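Local coordinates for microcompartments protein (Halothece sp. PCC 7418, PDB 5VGU) that probably forms hexameric tiles of the beta-carboxysome shell, alone or mixed with a paralogous shell subunit, at residues S2-G16 / A68-P82. Sequence-based numbering, arbitrary orientation.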
loop_
_atom_site.group_PDB
_atom_site.type_symbol
_atom_site.label_atom_id
_atom_site.label_comp_id
_atom_site.label_asym_id
_atom_site.label_seq_id
_atom_site.Cartn_x
_atom_site.Cartn_y
_atom_site.Cartn_z
ATOM N N SER A 2 -12.313 10.465 -25.502
ATOM C CA SER A 2 -13.768 10.461 -25.663
ATOM C C SER A 2 -14.376 11.579 -24.835
ATOM O O SER A 2 -13.925 11.839 -23.716
ATOM C CB SER A 2 -14.368 9.118 -25.220
ATOM O OG SER A 2 -15.787 9.123 -25.315
ATOM N N LEU A 3 -15.417 12.222 -25.350
ATOM C CA LEU A 3 -16.125 13.227 -24.568
ATOM C C LEU A 3 -17.320 12.651 -23.811
ATOM O O LEU A 3 -18.062 13.412 -23.174
ATOM C CB LEU A 3 -16.564 14.398 -25.459
ATOM C CG LEU A 3 -15.405 15.240 -26.033
ATOM C CD1 LEU A 3 -15.925 16.334 -26.971
ATOM C CD2 LEU A 3 -14.487 15.842 -24.959
ATOM N N ASP A 4 -17.511 11.325 -23.854
ATOM C CA ASP A 4 -18.545 10.680 -23.054
ATOM C C ASP A 4 -18.397 11.060 -21.590
ATOM O O ASP A 4 -17.282 11.242 -21.080
ATOM C CB ASP A 4 -18.460 9.146 -23.165
ATOM C CG ASP A 4 -18.993 8.608 -24.476
ATOM O OD1 ASP A 4 -19.452 9.398 -25.322
ATOM O OD2 ASP A 4 -18.942 7.382 -24.658
ATOM N N ALA A 5 -19.529 11.106 -20.893
ATOM C CA ALA A 5 -19.525 11.356 -19.461
ATOM C C ALA A 5 -18.744 10.277 -18.729
ATOM O O ALA A 5 -18.559 9.155 -19.222
ATOM C CB ALA A 5 -20.935 11.400 -18.902
ATOM N N VAL A 6 -18.292 10.628 -17.534
ATOM C CA VAL A 6 -17.629 9.675 -16.656
ATOM C C VAL A 6 -18.384 9.626 -15.330
ATOM O O VAL A 6 -18.814 10.653 -14.793
ATOM C CB VAL A 6 -16.115 9.999 -16.492
ATOM C CG1 VAL A 6 -15.856 11.359 -16.057
ATOM C CG2 VAL A 6 -15.443 9.023 -15.503
ATOM N N GLY A 7 -18.581 8.416 -14.844
ATOM C CA GLY A 7 -19.086 8.192 -13.499
ATOM C C GLY A 7 -18.046 7.447 -12.684
ATOM O O GLY A 7 -17.410 6.512 -13.181
ATOM N N SER A 8 -17.912 7.840 -11.424
ATOM C CA SER A 8 -16.981 7.171 -10.540
ATOM C C SER A 8 -17.652 6.958 -9.199
ATOM O O SER A 8 -18.268 7.879 -8.656
ATOM C CB SER A 8 -15.682 7.992 -10.372
ATOM O OG SER A 8 -14.769 7.302 -9.524
ATOM N N LEU A 9 -17.492 5.757 -8.669
ATOM C CA LEU A 9 -18.099 5.349 -7.414
ATOM C C LEU A 9 -17.072 4.555 -6.622
ATOM O O LEU A 9 -16.375 3.704 -7.180
ATOM C CB LEU A 9 -19.369 4.527 -7.695
ATOM C CG LEU A 9 -20.147 3.954 -6.517
ATOM C CD1 LEU A 9 -21.607 3.849 -6.893
ATOM C CD2 LEU A 9 -19.605 2.590 -6.122
ATOM N N GLU A 10 -17.016 4.800 -5.315
ATOM C CA GLU A 10 -16.016 4.187 -4.457
ATOM C C GLU A 10 -16.693 3.610 -3.223
ATOM O O GLU A 10 -17.488 4.299 -2.572
ATOM C CB GLU A 10 -14.943 5.236 -4.081
ATOM C CG GLU A 10 -13.761 4.752 -3.285
ATOM C CD GLU A 10 -12.678 5.824 -3.171
ATOM O OE1 GLU A 10 -12.291 6.386 -4.217
ATOM O OE2 GLU A 10 -12.217 6.081 -2.034
ATOM N N THR A 11 -16.382 2.344 -2.909
ATOM C CA THR A 11 -16.965 1.646 -1.769
ATOM C C THR A 11 -15.893 1.237 -0.769
ATOM O O THR A 11 -14.714 1.099 -1.096
ATOM C CB THR A 11 -17.723 0.377 -2.195
ATOM O OG1 THR A 11 -16.814 -0.569 -2.782
ATOM C CG2 THR A 11 -18.822 0.689 -3.206
ATOM N N LYS A 12 -16.333 1.001 0.460
ATOM C CA LYS A 12 -15.537 0.255 1.420
ATOM C C LYS A 12 -15.772 -1.227 1.152
ATOM O O LYS A 12 -16.906 -1.708 1.267
ATOM C CB LYS A 12 -15.933 0.630 2.847
ATOM C CG LYS A 12 -15.018 0.051 3.934
ATOM C CD LYS A 12 -13.656 0.730 3.939
ATOM C CE LYS A 12 -12.945 0.514 5.261
ATOM N NZ LYS A 12 -11.799 1.461 5.418
ATOM N N GLY A 13 -14.713 -1.937 0.780
ATOM C CA GLY A 13 -14.791 -3.359 0.479
ATOM C C GLY A 13 -15.029 -3.618 -0.995
ATOM O O GLY A 13 -15.681 -2.846 -1.701
ATOM N N PHE A 14 -14.498 -4.754 -1.463
ATOM C CA PHE A 14 -14.598 -5.123 -2.863
ATOM C C PHE A 14 -16.003 -5.613 -3.216
ATOM O O PHE A 14 -16.525 -5.250 -4.278
ATOM C CB PHE A 14 -13.537 -6.179 -3.197
ATOM C CG PHE A 14 -13.601 -6.657 -4.615
ATOM C CD1 PHE A 14 -13.018 -5.931 -5.638
ATOM C CD2 PHE A 14 -14.315 -7.805 -4.935
ATOM C CE1 PHE A 14 -13.121 -6.368 -6.963
ATOM C CE2 PHE A 14 -14.405 -8.244 -6.242
ATOM C CZ PHE A 14 -13.810 -7.529 -7.251
ATOM N N PRO A 15 -16.654 -6.423 -2.363
ATOM C CA PRO A 15 -18.001 -6.902 -2.720
ATOM C C PRO A 15 -18.964 -5.774 -3.077
ATOM O O PRO A 15 -19.734 -5.903 -4.041
ATOM C CB PRO A 15 -18.421 -7.692 -1.458
ATOM C CG PRO A 15 -17.098 -8.229 -0.914
ATOM C CD PRO A 15 -16.161 -7.042 -1.119
ATOM N N GLY A 16 -18.903 -4.642 -2.368
ATOM C CA GLY A 16 -19.773 -3.526 -2.709
ATOM C C GLY A 16 -19.524 -2.993 -4.106
ATOM O O GLY A 16 -20.459 -2.607 -4.807
ATOM N N ALA A 68 -24.909 -5.497 -0.803
ATOM C CA ALA A 68 -23.734 -6.235 -0.360
ATOM C C ALA A 68 -23.620 -6.070 1.150
ATOM O O ALA A 68 -23.430 -4.948 1.641
ATOM C CB ALA A 68 -22.462 -5.740 -1.055
ATOM N N TYR A 69 -23.760 -7.178 1.876
ATOM C CA TYR A 69 -23.561 -7.171 3.315
ATOM C C TYR A 69 -22.233 -6.511 3.668
ATOM O O TYR A 69 -21.180 -6.891 3.145
ATOM C CB TYR A 69 -23.590 -8.598 3.853
ATOM C CG TYR A 69 -23.205 -8.668 5.308
ATOM C CD1 TYR A 69 -21.886 -8.896 5.691
ATOM C CD2 TYR A 69 -24.153 -8.465 6.306
ATOM C CE1 TYR A 69 -21.527 -8.929 7.018
ATOM C CE2 TYR A 69 -23.802 -8.507 7.640
ATOM C CZ TYR A 69 -22.491 -8.739 7.992
ATOM O OH TYR A 69 -22.139 -8.781 9.322
ATOM N N GLY A 70 -22.285 -5.558 4.591
ATOM C CA GLY A 70 -21.096 -4.924 5.115
ATOM C C GLY A 70 -20.492 -3.869 4.229
ATOM O O GLY A 70 -19.524 -3.213 4.650
ATOM N N ALA A 71 -21.040 -3.653 3.035
ATOM C CA ALA A 71 -20.487 -2.654 2.135
ATOM C C ALA A 71 -20.933 -1.255 2.538
ATOM O O ALA A 71 -22.020 -1.052 3.081
ATOM C CB ALA A 71 -20.916 -2.928 0.693
ATOM N N ALA A 72 -20.093 -0.277 2.232
ATOM C CA ALA A 72 -20.453 1.118 2.422
ATOM C C ALA A 72 -20.123 1.901 1.165
ATOM O O ALA A 72 -19.082 1.688 0.531
ATOM C CB ALA A 72 -19.733 1.750 3.632
ATOM N N LEU A 73 -21.024 2.794 0.809
ATOM C CA LEU A 73 -20.784 3.736 -0.271
ATOM C C LEU A 73 -20.036 4.929 0.317
ATOM O O LEU A 73 -20.562 5.615 1.199
ATOM C CB LEU A 73 -22.108 4.168 -0.895
ATOM C CG LEU A 73 -22.005 5.290 -1.920
ATOM C CD1 LEU A 73 -21.257 4.799 -3.147
ATOM C CD2 LEU A 73 -23.385 5.827 -2.266
ATOM N N GLU A 74 -18.812 5.172 -0.153
ATOM C CA GLU A 74 -18.020 6.269 0.404
ATOM C C GLU A 74 -18.169 7.570 -0.373
ATOM O O GLU A 74 -18.246 8.642 0.237
ATOM C CB GLU A 74 -16.537 5.877 0.455
ATOM C CG GLU A 74 -16.267 4.637 1.286
ATOM C CD GLU A 74 -16.314 4.928 2.783
ATOM O OE1 GLU A 74 -16.692 6.051 3.182
ATOM O OE2 GLU A 74 -15.972 4.027 3.561
ATOM N N THR A 75 -18.169 7.521 -1.703
ATOM C CA THR A 75 -18.077 8.753 -2.489
ATOM C C THR A 75 -18.361 8.413 -3.944
ATOM O O THR A 75 -18.128 7.283 -4.387
ATOM C CB THR A 75 -16.688 9.417 -2.309
ATOM O OG1 THR A 75 -16.566 10.614 -3.099
ATOM C CG2 THR A 75 -15.553 8.429 -2.654
ATOM N N TRP A 76 -18.914 9.381 -4.670
ATOM C CA TRP A 76 -19.198 9.191 -6.089
ATOM C C TRP A 76 -19.323 10.553 -6.760
ATOM O O TRP A 76 -19.534 11.580 -6.107
ATOM C CB TRP A 76 -20.473 8.354 -6.316
ATOM C CG TRP A 76 -21.743 9.031 -5.863
ATOM C CD1 TRP A 76 -22.323 8.942 -4.626
ATOM C CD2 TRP A 76 -22.599 9.873 -6.646
ATOM N NE1 TRP A 76 -23.492 9.683 -4.595
ATOM C CE2 TRP A 76 -23.675 10.262 -5.822
ATOM C CE3 TRP A 76 -22.562 10.333 -7.964
ATOM C CZ2 TRP A 76 -24.687 11.101 -6.270
ATOM C CZ3 TRP A 76 -23.578 11.165 -8.407
ATOM C CH2 TRP A 76 -24.622 11.534 -7.561
ATOM N N VAL A 77 -19.181 10.547 -8.083
ATOM C CA VAL A 77 -19.326 11.767 -8.864
ATOM C C VAL A 77 -19.683 11.396 -10.293
ATOM O O VAL A 77 -19.354 10.310 -10.776
ATOM C CB VAL A 77 -18.043 12.643 -8.804
ATOM C CG1 VAL A 77 -16.953 12.116 -9.720
ATOM C CG2 VAL A 77 -18.396 14.082 -9.174
ATOM N N ILE A 78 -20.342 12.324 -10.980
ATOM C CA ILE A 78 -20.497 12.281 -12.428
ATOM C C ILE A 78 -19.867 13.545 -12.996
ATOM O O ILE A 78 -20.151 14.657 -12.532
ATOM C CB ILE A 78 -21.979 12.172 -12.846
ATOM C CG1 ILE A 78 -22.563 10.860 -12.332
ATOM C CG2 ILE A 78 -22.091 12.332 -14.374
ATOM C CD1 ILE A 78 -24.073 10.716 -12.504
ATOM N N ILE A 79 -18.991 13.368 -13.978
ATOM C CA ILE A 79 -18.368 14.447 -14.733
ATOM C C ILE A 79 -18.938 14.372 -16.144
ATOM O O ILE A 79 -18.527 13.510 -16.938
ATOM C CB ILE A 79 -16.837 14.333 -14.752
ATOM C CG1 ILE A 79 -16.273 14.217 -13.335
ATOM C CG2 ILE A 79 -16.207 15.478 -15.541
ATOM C CD1 ILE A 79 -16.608 15.354 -12.440
ATOM N N PRO A 80 -19.842 15.278 -16.518
ATOM C CA PRO A 80 -20.603 15.059 -17.750
ATOM C C PRO A 80 -19.786 15.040 -19.011
ATOM O O PRO A 80 -20.236 14.405 -19.981
ATOM C CB PRO A 80 -21.614 16.209 -17.735
ATOM C CG PRO A 80 -21.826 16.481 -16.297
ATOM C CD PRO A 80 -20.491 16.268 -15.642
ATOM N N ARG A 81 -18.649 15.751 -19.073
ATOM C CA ARG A 81 -17.927 15.878 -20.330
ATOM C C ARG A 81 -16.450 16.172 -20.057
ATOM O O ARG A 81 -16.011 17.330 -20.175
ATOM C CB ARG A 81 -18.585 16.994 -21.145
ATOM C CG ARG A 81 -18.241 17.036 -22.589
ATOM C CD ARG A 81 -19.207 18.025 -23.251
ATOM N NE ARG A 81 -19.099 17.971 -24.701
ATOM C CZ ARG A 81 -19.735 17.088 -25.467
ATOM N NH1 ARG A 81 -20.523 16.160 -24.928
ATOM N NH2 ARG A 81 -19.577 17.139 -26.780
ATOM N N PRO A 82 -15.655 15.155 -19.722
ATOM C CA PRO A 82 -14.299 15.403 -19.197
ATOM C C PRO A 82 -13.314 15.935 -20.231
ATOM O O PRO A 82 -13.317 15.544 -21.397
ATOM C CB PRO A 82 -13.870 14.013 -18.697
ATOM C CG PRO A 82 -14.643 13.066 -19.563
ATOM C CD PRO A 82 -15.973 13.714 -19.786
HETATM O O HOH W 1 -12.008 13.583 -22.816
HETATM O O HOH W 2 -20.508 14.326 -22.379
HETATM O O HOH W 3 -16.804 -3.312 3.717
#
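Leu3 lays its CB over the centre of the Arg81 guanidinium, 4.1 Å above the plane, while its CD1 reaches NH2 of the same group. The other branch of Leu3, CD2, lies 3.8 Å from Pro82 O. One step further in, the Pro82 ring packs with CD against Asp4 O and CG against Val6. Val6 CG1, set between the backbone N and the carbonyl carbon (chi1 54°), is pushed tightly against Ile79, 3.4 Å from its CB, the two side chains lying side by side. From here strands 5-12 and 72-79 pair antiparallel, Val6 with Ile79 and Ser8 with Val77 each joined by two backbone bonds. In the four-stranded sheet of the BMC domain, strand 72-79 is an edge strand within the chain, paired with 5-12, whose other side is bonded to strand 42-49; Trp76 bonds through its backbone to a neighbouring subunit. Leu9, Leu73 and Trp76 face the helices. Leu9 CG meets Leu73 CD1 at 3.6 Å, the side chains crossing at about a right angle. A classic beta bulge interrupts the ladder where Glu74 and Thr75 both face Glu10: Glu10 O takes a bond of 2.9 Å from Glu74 N and a weak one from Thr75 N. Glu10 runs out extended beside Thr75, its CB 3.6 Å from Thr75 CG2; its OE2 forms a salt bridge with Arg42, while OE1 is hydrogen-bonded to Thr44 OG1 and to Phe14 N of a neighbouring subunit. With an alanine here, Arg42 is likely to lose its salt-bridge partner, and the Phe14 N of that subunit its acceptor. Past the bulge, Lys12 N donates to Ala72 O. Lys12 CB lies 3.5 Å from Glu74 OE2, but the two charged ends do not meet: Lys12 NZ is hydrogen-bonded to Ser40 O.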